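Local coordinates for protein phosphotransferase system, mannose/fructose/N-acetylgalactosamine-specific component IIB (Thermoanaerobacter tengcongensis, PDB 3LFJ) that probably transfers phosphate to an incoming sugar as the cytoplasmic IIB component of a bacterial sugar-uptake phosphotransferase system, at residues A[22-27]-A[98-103]. Sequence-based numbering, arbitrary orientation.
Sequences WKIVFA and EKVFLL
Phe26 and Phe101 lie side by side, their rings oblique with planes at 37°. Packing is tight where Phe26 CD2 meets Phe101 CE1 at 3.3 Å. Phe26 CB sits over the Phe101 ring face, a CH-pi contact 4.1 Å from the centroid; with Phe101 CG trans to the backbone N (chi1 -178°), the ring swings under Phe26 CB. An alanine in place of Phe101 would take away that ring face and is likely to open a gap beside Phe26 CB and CD2. On the opposite face of the sheet, Val100 CG1 stands over the five-membered ring of Trp22, 4.0 Å from its centroid. In the plane of the indole, a water accepts from Trp22 NE1 (2.9 Å) and donates weakly to Glu98 OE1, while Glu98 OE2 is held by Ser50. Backbone hydrogen bonds between the parallel strands run from Lys23 N to Glu98 O, Val100 N to Lys23 O (2.9 Å) and Val25 N to Val100 O. Val25 is then an extra residue, a beta bulge, and Leu102 N donates a hydrogen bond to Phe26 O (2.9 Å). Both strands are central in a mostly parallel alpha/beta sheet, flanked by strands 50-54 and 122-127; Trp42 of helix 38-43 and Phe46 meet both phenylalanines, whereas Trp22 reaches Phe81 edge-to-face.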
# COMPACT_ATOMS: atom_id res chain seq x y z
N TRP A 22 2.69 -8.45 13.57
CA TRP A 22 2.56 -7.07 13.09
C TRP A 22 1.24 -6.46 13.50
O TRP A 22 0.21 -7.10 13.41
CB TRP A 22 2.57 -7.02 11.56
CG TRP A 22 3.79 -7.51 10.89
CD1 TRP A 22 5.03 -7.66 11.43
CD2 TRP A 22 3.91 -7.85 9.50
NE1 TRP A 22 5.91 -8.11 10.47
CE2 TRP A 22 5.24 -8.23 9.28
CE3 TRP A 22 3.00 -7.90 8.43
CZ2 TRP A 22 5.70 -8.65 8.03
CZ3 TRP A 22 3.47 -8.31 7.19
CH2 TRP A 22 4.80 -8.68 7.00
N LYS A 23 1.30 -5.19 13.92
CA LYS A 23 0.11 -4.35 13.98
C LYS A 23 0.14 -3.41 12.77
O LYS A 23 1.06 -2.60 12.63
CB LYS A 23 0.13 -3.51 15.25
CG LYS A 23 -1.12 -2.65 15.43
CD LYS A 23 -0.95 -1.74 16.63
CE LYS A 23 -2.19 -0.89 16.86
NZ LYS A 23 -3.35 -1.72 17.27
N ILE A 24 -0.87 -3.52 11.93
CA ILE A 24 -0.87 -2.77 10.67
C ILE A 24 -1.43 -1.38 10.93
O ILE A 24 -2.62 -1.22 11.21
CB ILE A 24 -1.72 -3.49 9.64
CG1 ILE A 24 -1.15 -4.89 9.44
CG2 ILE A 24 -1.73 -2.70 8.31
CD1 ILE A 24 -2.16 -5.87 8.95
N VAL A 25 -0.56 -0.37 10.85
CA VAL A 25 -1.01 1.00 11.16
C VAL A 25 -1.50 1.76 9.93
O VAL A 25 -2.23 2.74 10.06
CB VAL A 25 0.07 1.82 11.89
CG1 VAL A 25 0.47 1.14 13.19
CG2 VAL A 25 1.30 2.06 11.00
N PHE A 26 -1.11 1.30 8.75
CA PHE A 26 -1.50 1.95 7.50
C PHE A 26 -1.13 1.01 6.36
O PHE A 26 -0.29 0.12 6.55
CB PHE A 26 -0.74 3.27 7.32
CG PHE A 26 -1.47 4.27 6.47
CD1 PHE A 26 -2.62 4.90 6.93
CD2 PHE A 26 -0.99 4.60 5.21
CE1 PHE A 26 -3.28 5.84 6.17
CE2 PHE A 26 -1.65 5.55 4.43
CZ PHE A 26 -2.79 6.16 4.91
N ALA A 27 -1.76 1.21 5.21
CA ALA A 27 -1.38 0.48 4.00
C ALA A 27 -1.51 1.42 2.82
O ALA A 27 -2.48 2.17 2.71
CB ALA A 27 -2.23 -0.77 3.81
N GLU A 98 4.99 -5.52 16.36
CA GLU A 98 5.73 -4.47 15.68
C GLU A 98 4.74 -3.65 14.86
O GLU A 98 3.96 -4.21 14.09
CB GLU A 98 6.80 -5.08 14.76
CG GLU A 98 7.57 -4.03 13.96
CD GLU A 98 8.56 -4.63 12.97
OE1 GLU A 98 8.55 -5.86 12.76
OE2 GLU A 98 9.35 -3.85 12.41
N LYS A 99 4.75 -2.32 15.03
CA LYS A 99 3.91 -1.45 14.21
C LYS A 99 4.48 -1.36 12.80
O LYS A 99 5.66 -1.06 12.62
CB LYS A 99 3.76 -0.06 14.83
CG LYS A 99 2.85 -0.05 16.08
CD LYS A 99 2.78 1.33 16.70
CE LYS A 99 2.26 1.26 18.13
NZ LYS A 99 0.90 0.66 18.18
N VAL A 100 3.64 -1.66 11.81
CA VAL A 100 4.10 -1.65 10.41
C VAL A 100 3.20 -0.83 9.48
O VAL A 100 1.97 -0.85 9.57
CB VAL A 100 4.27 -3.08 9.82
CG1 VAL A 100 5.24 -3.90 10.66
CG2 VAL A 100 2.93 -3.78 9.69
N PHE A 101 3.86 -0.10 8.58
CA PHE A 101 3.20 0.67 7.53
C PHE A 101 3.43 -0.18 6.28
O PHE A 101 4.57 -0.34 5.83
CB PHE A 101 3.89 2.03 7.42
CG PHE A 101 3.31 2.98 6.41
CD1 PHE A 101 2.75 4.20 6.81
CD2 PHE A 101 3.38 2.70 5.04
CE1 PHE A 101 2.25 5.11 5.88
CE2 PHE A 101 2.85 3.59 4.11
CZ PHE A 101 2.30 4.80 4.53
N LEU A 102 2.36 -0.78 5.75
CA LEU A 102 2.50 -1.65 4.57
C LEU A 102 2.55 -0.82 3.30
O LEU A 102 1.74 0.09 3.10
CB LEU A 102 1.33 -2.62 4.47
CG LEU A 102 1.15 -3.60 5.63
CD1 LEU A 102 -0.04 -4.50 5.37
CD2 LEU A 102 2.41 -4.42 5.82
N LEU A 103 3.50 -1.16 2.44
CA LEU A 103 3.64 -0.49 1.16
C LEU A 103 3.61 -1.55 0.05
O LEU A 103 4.41 -2.49 0.06
CB LEU A 103 4.95 0.29 1.16
CG LEU A 103 5.24 1.16 -0.05
CD1 LEU A 103 4.09 2.12 -0.29
CD2 LEU A 103 6.54 1.94 0.20
O HOH W 1 8.60 -8.77 11.16